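Local coordinates for RabGDI protein (Plasmodium falciparum 3D7, PDB 3P1W) that probably acts as a Rab GDP-dissociation inhibitor, and so would help regulate Rab GTPases in protein transport, at residues A[319-328]-A[425-435]. Numbering follows the deposited sequence.
Sequences KIKKIGQVIR and DNIFVTSSYDA
Bends at chi2 (-51°) and chi3 (-65°) of K319 curl its chain toward D425, whereas R328 runs extended from CG to NE and carries its guanidinium to the backbone of Y433 and D434. K319 NZ forms a salt bridge with D425 OD2 at 2.9 Å, on the syn lone pair of that oxygen; its bond to D425 OD1 is weak. K319 NZ also donates to I427 O, at 2.9 Å and on a lone pair in the carbonyl plane. D425 OD1 accepts from I427 N, closing an Asx turn, so one carboxylate both shapes the turn and meets the lysine. I320 CG2 lies 3.7 Å from V429 CG1, the two side chains crossing at about a right angle. Here the strand 320-333 of one mixed sheet runs roughly along 427-429, which pairs in parallel with 305-308 in another sheet, so the contact joins two sheets of the GDI fold, with side chains of 319-328 meeting both side chains and backbone oxygens of 425-435. At the far end R328 NH2 donates to both D434 O, at 2.9 Å, and Y433 O, at 3.1 Å; both oxygens lie near the guanidinium plane, yet NH2 stands above each carbonyl plane. One water links R328 NE to D434 O, another R328 NH1 to Y433 O. V326 CG2 sits 3.8 Å above the plane of the R328 guanidinium, over its centre, and touches A435 CB at 4.0 Å.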
loop_
_atom_site.group_PDB
_atom_site.type_symbol
_atom_site.label_atom_id
_atom_site.label_comp_id
_atom_site.label_asym_id
_atom_site.label_seq_id
_atom_site.Cartn_x
_atom_site.Cartn_y
_atom_site.Cartn_z
ATOM N N LYS A 319 15.422 -16.562 -9.231
ATOM C CA LYS A 319 13.989 -16.287 -9.090
ATOM C C LYS A 319 13.741 -14.893 -8.547
ATOM O O LYS A 319 12.835 -14.209 -9.010
ATOM C CB LYS A 319 13.314 -17.274 -8.149
ATOM C CG LYS A 319 13.203 -18.712 -8.666
ATOM C CD LYS A 319 12.591 -18.801 -10.060
ATOM C CE LYS A 319 11.149 -18.348 -10.126
ATOM N NZ LYS A 319 10.591 -18.410 -11.500
ATOM N N ILE A 320 14.539 -14.492 -7.571
ATOM C CA ILE A 320 14.374 -13.181 -6.942
ATOM C C ILE A 320 15.704 -12.470 -6.798
ATOM O O ILE A 320 16.771 -13.097 -6.756
ATOM C CB ILE A 320 13.702 -13.276 -5.552
ATOM C CG1 ILE A 320 14.468 -14.240 -4.643
ATOM C CG2 ILE A 320 12.235 -13.706 -5.707
ATOM C CD1 ILE A 320 13.793 -14.487 -3.314
ATOM N N LYS A 321 15.612 -11.149 -6.710
ATOM C CA LYS A 321 16.764 -10.289 -6.536
ATOM C C LYS A 321 16.432 -9.359 -5.380
ATOM O O LYS A 321 15.367 -8.779 -5.372
ATOM C CB LYS A 321 16.935 -9.499 -7.814
ATOM C CG LYS A 321 17.918 -8.338 -7.830
ATOM C CD LYS A 321 18.070 -7.823 -9.279
ATOM C CE LYS A 321 16.772 -7.153 -9.826
ATOM N NZ LYS A 321 16.792 -6.988 -11.333
ATOM N N LYS A 322 17.335 -9.244 -4.411
ATOM C CA LYS A 322 17.182 -8.299 -3.322
ATOM C C LYS A 322 17.537 -6.890 -3.814
ATOM O O LYS A 322 18.615 -6.664 -4.407
ATOM C CB LYS A 322 18.028 -8.732 -2.120
ATOM C CG LYS A 322 17.968 -7.790 -0.911
ATOM C CD LYS A 322 18.832 -8.290 0.257
ATOM C CE LYS A 322 19.198 -7.154 1.252
ATOM N NZ LYS A 322 19.577 -7.655 2.665
ATOM N N ILE A 323 16.629 -5.938 -3.600
ATOM C CA ILE A 323 16.863 -4.549 -4.030
ATOM C C ILE A 323 17.075 -3.569 -2.889
ATOM O O ILE A 323 17.297 -2.367 -3.139
ATOM C CB ILE A 323 15.731 -4.002 -4.939
ATOM C CG1 ILE A 323 14.361 -3.958 -4.225
ATOM C CG2 ILE A 323 15.667 -4.796 -6.223
ATOM C CD1 ILE A 323 13.259 -3.202 -5.020
ATOM N N GLY A 324 16.985 -4.063 -1.652
ATOM C CA GLY A 324 17.065 -3.202 -0.477
ATOM C C GLY A 324 16.343 -3.788 0.725
ATOM O O GLY A 324 16.129 -5.011 0.802
ATOM N N GLN A 325 16.040 -2.925 1.687
ATOM C CA GLN A 325 15.279 -3.299 2.892
ATOM C C GLN A 325 14.256 -2.215 3.203
ATOM O O GLN A 325 14.435 -1.061 2.823
ATOM C CB GLN A 325 16.207 -3.445 4.116
ATOM C CG GLN A 325 17.209 -4.591 4.040
ATOM C CD GLN A 325 17.875 -4.872 5.362
ATOM O OE1 GLN A 325 18.477 -3.993 5.952
ATOM N NE2 GLN A 325 17.783 -6.113 5.823
ATOM N N VAL A 326 13.213 -2.608 3.920
ATOM C CA VAL A 326 12.176 -1.704 4.417
ATOM C C VAL A 326 12.164 -1.792 5.953
ATOM O O VAL A 326 12.392 -2.873 6.508
ATOM C CB VAL A 326 10.800 -2.035 3.812
ATOM C CG1 VAL A 326 10.375 -3.538 4.064
ATOM C CG2 VAL A 326 9.736 -1.086 4.391
ATOM N N ILE A 327 11.952 -0.652 6.642
ATOM C CA ILE A 327 11.728 -0.636 8.073
ATOM C C ILE A 327 10.321 -0.139 8.309
ATOM O O ILE A 327 9.854 0.802 7.633
ATOM C CB ILE A 327 12.803 0.223 8.823
ATOM C CG1 ILE A 327 12.530 0.218 10.329
ATOM C CG2 ILE A 327 12.884 1.671 8.229
ATOM C CD1 ILE A 327 13.736 0.779 11.178
ATOM N N ARG A 328 9.608 -0.849 9.171
ATOM C CA ARG A 328 8.326 -0.419 9.689
ATOM C C ARG A 328 8.353 -0.436 11.194
ATOM O O ARG A 328 8.804 -1.396 11.810
ATOM C CB ARG A 328 7.155 -1.305 9.191
ATOM C CG ARG A 328 6.999 -1.323 7.701
ATOM C CD ARG A 328 5.731 -1.987 7.228
ATOM N NE ARG A 328 5.704 -1.982 5.767
ATOM C CZ ARG A 328 6.317 -2.892 4.988
ATOM N NH1 ARG A 328 6.950 -3.928 5.518
ATOM N NH2 ARG A 328 6.278 -2.778 3.675
ATOM N N ASP A 425 9.661 -20.979 -16.400
ATOM C CA ASP A 425 9.316 -22.105 -15.538
ATOM C C ASP A 425 7.884 -22.051 -14.979
ATOM O O ASP A 425 7.469 -22.982 -14.281
ATOM C CB ASP A 425 10.334 -22.212 -14.402
ATOM C CG ASP A 425 10.254 -21.045 -13.409
ATOM O OD1 ASP A 425 9.357 -20.157 -13.517
ATOM O OD2 ASP A 425 11.113 -21.027 -12.507
ATOM N N ASN A 426 7.152 -20.959 -15.249
ATOM C CA ASN A 426 5.766 -20.795 -14.761
ATOM C C ASN A 426 5.624 -20.681 -13.237
ATOM O O ASN A 426 4.545 -20.961 -12.680
ATOM C CB ASN A 426 4.848 -21.896 -15.311
ATOM C CG ASN A 426 4.550 -21.708 -16.778
ATOM O OD1 ASN A 426 4.271 -20.591 -17.200
ATOM N ND2 ASN A 426 4.585 -22.794 -17.558
ATOM N N ILE A 427 6.689 -20.209 -12.579
ATOM C CA ILE A 427 6.640 -19.889 -11.162
ATOM C C ILE A 427 6.698 -18.361 -11.073
ATOM O O ILE A 427 7.749 -17.760 -11.347
ATOM C CB ILE A 427 7.787 -20.521 -10.367
ATOM C CG1 ILE A 427 7.747 -22.056 -10.493
ATOM C CG2 ILE A 427 7.695 -20.132 -8.879
ATOM C CD1 ILE A 427 8.966 -22.731 -9.937
ATOM N N PHE A 428 5.548 -17.764 -10.754
ATOM C CA PHE A 428 5.387 -16.301 -10.737
ATOM C C PHE A 428 5.512 -15.870 -9.305
ATOM O O PHE A 428 4.722 -16.320 -8.471
ATOM C CB PHE A 428 4.005 -15.904 -11.266
ATOM C CG PHE A 428 3.809 -16.203 -12.722
ATOM C CD1 PHE A 428 3.938 -15.205 -13.669
ATOM C CD2 PHE A 428 3.545 -17.504 -13.148
ATOM C CE1 PHE A 428 3.778 -15.487 -15.017
ATOM C CE2 PHE A 428 3.394 -17.802 -14.513
ATOM C CZ PHE A 428 3.509 -16.780 -15.445
ATOM N N VAL A 429 6.500 -15.023 -9.026
ATOM C CA VAL A 429 6.828 -14.615 -7.664
ATOM C C VAL A 429 6.383 -13.170 -7.422
ATOM O O VAL A 429 6.715 -12.279 -8.190
ATOM C CB VAL A 429 8.337 -14.771 -7.355
ATOM C CG1 VAL A 429 8.619 -14.446 -5.913
ATOM C CG2 VAL A 429 8.807 -16.242 -7.635
ATOM N N THR A 430 5.600 -12.961 -6.375
ATOM C CA THR A 430 5.199 -11.591 -5.973
ATOM C C THR A 430 6.398 -10.848 -5.376
ATOM O O THR A 430 7.240 -11.441 -4.695
ATOM C CB THR A 430 4.021 -11.590 -4.997
ATOM O OG1 THR A 430 4.316 -12.387 -3.849
ATOM C CG2 THR A 430 2.732 -12.084 -5.678
ATOM N N SER A 431 6.475 -9.550 -5.638
ATOM C CA SER A 431 7.484 -8.705 -5.002
ATOM C C SER A 431 7.162 -8.469 -3.527
ATOM O O SER A 431 6.006 -8.566 -3.076
ATOM C CB SER A 431 7.634 -7.374 -5.777
ATOM O OG SER A 431 6.453 -6.601 -5.667
ATOM N N SER A 432 8.176 -8.136 -2.748
ATOM C CA SER A 432 7.953 -7.798 -1.357
ATOM C C SER A 432 7.169 -6.493 -1.287
ATOM O O SER A 432 7.274 -5.678 -2.197
ATOM C CB SER A 432 9.270 -7.622 -0.632
ATOM O OG SER A 432 10.107 -8.745 -0.842
ATOM N N TYR A 433 6.383 -6.328 -0.220
ATOM C CA TYR A 433 5.624 -5.085 0.012
ATOM C C TYR A 433 6.609 -3.948 0.296
ATOM O O TYR A 433 7.516 -4.100 1.108
ATOM C CB TYR A 433 4.599 -5.224 1.148
ATOM C CG TYR A 433 3.565 -6.256 0.825
ATOM C CD1 TYR A 433 2.436 -5.941 0.090
ATOM C CD2 TYR A 433 3.792 -7.588 1.153
ATOM C CE1 TYR A 433 1.540 -6.921 -0.273
ATOM C CE2 TYR A 433 2.902 -8.575 0.792
ATOM C CZ TYR A 433 1.781 -8.230 0.085
ATOM O OH TYR A 433 0.919 -9.222 -0.300
ATOM N N ASP A 434 6.412 -2.836 -0.410
ATOM C CA ASP A 434 7.288 -1.647 -0.245
ATOM C C ASP A 434 6.801 -0.717 0.861
ATOM O O ASP A 434 5.774 -0.947 1.520
ATOM C CB ASP A 434 7.470 -0.939 -1.602
ATOM C CG ASP A 434 6.224 -0.224 -2.072
ATOM O OD1 ASP A 434 5.343 0.108 -1.244
ATOM O OD2 ASP A 434 6.113 0.045 -3.288
ATOM N N ALA A 435 7.580 0.341 1.109
ATOM C CA ALA A 435 7.326 1.247 2.203
ATOM C C ALA A 435 6.072 2.116 2.037
ATOM O O ALA A 435 5.669 2.758 3.003
ATOM C CB ALA A 435 8.570 2.178 2.421
HETATM O O HOH W 1 4.195 -0.095 4.242
HETATM O O HOH W 2 7.741 -5.720 3.348
#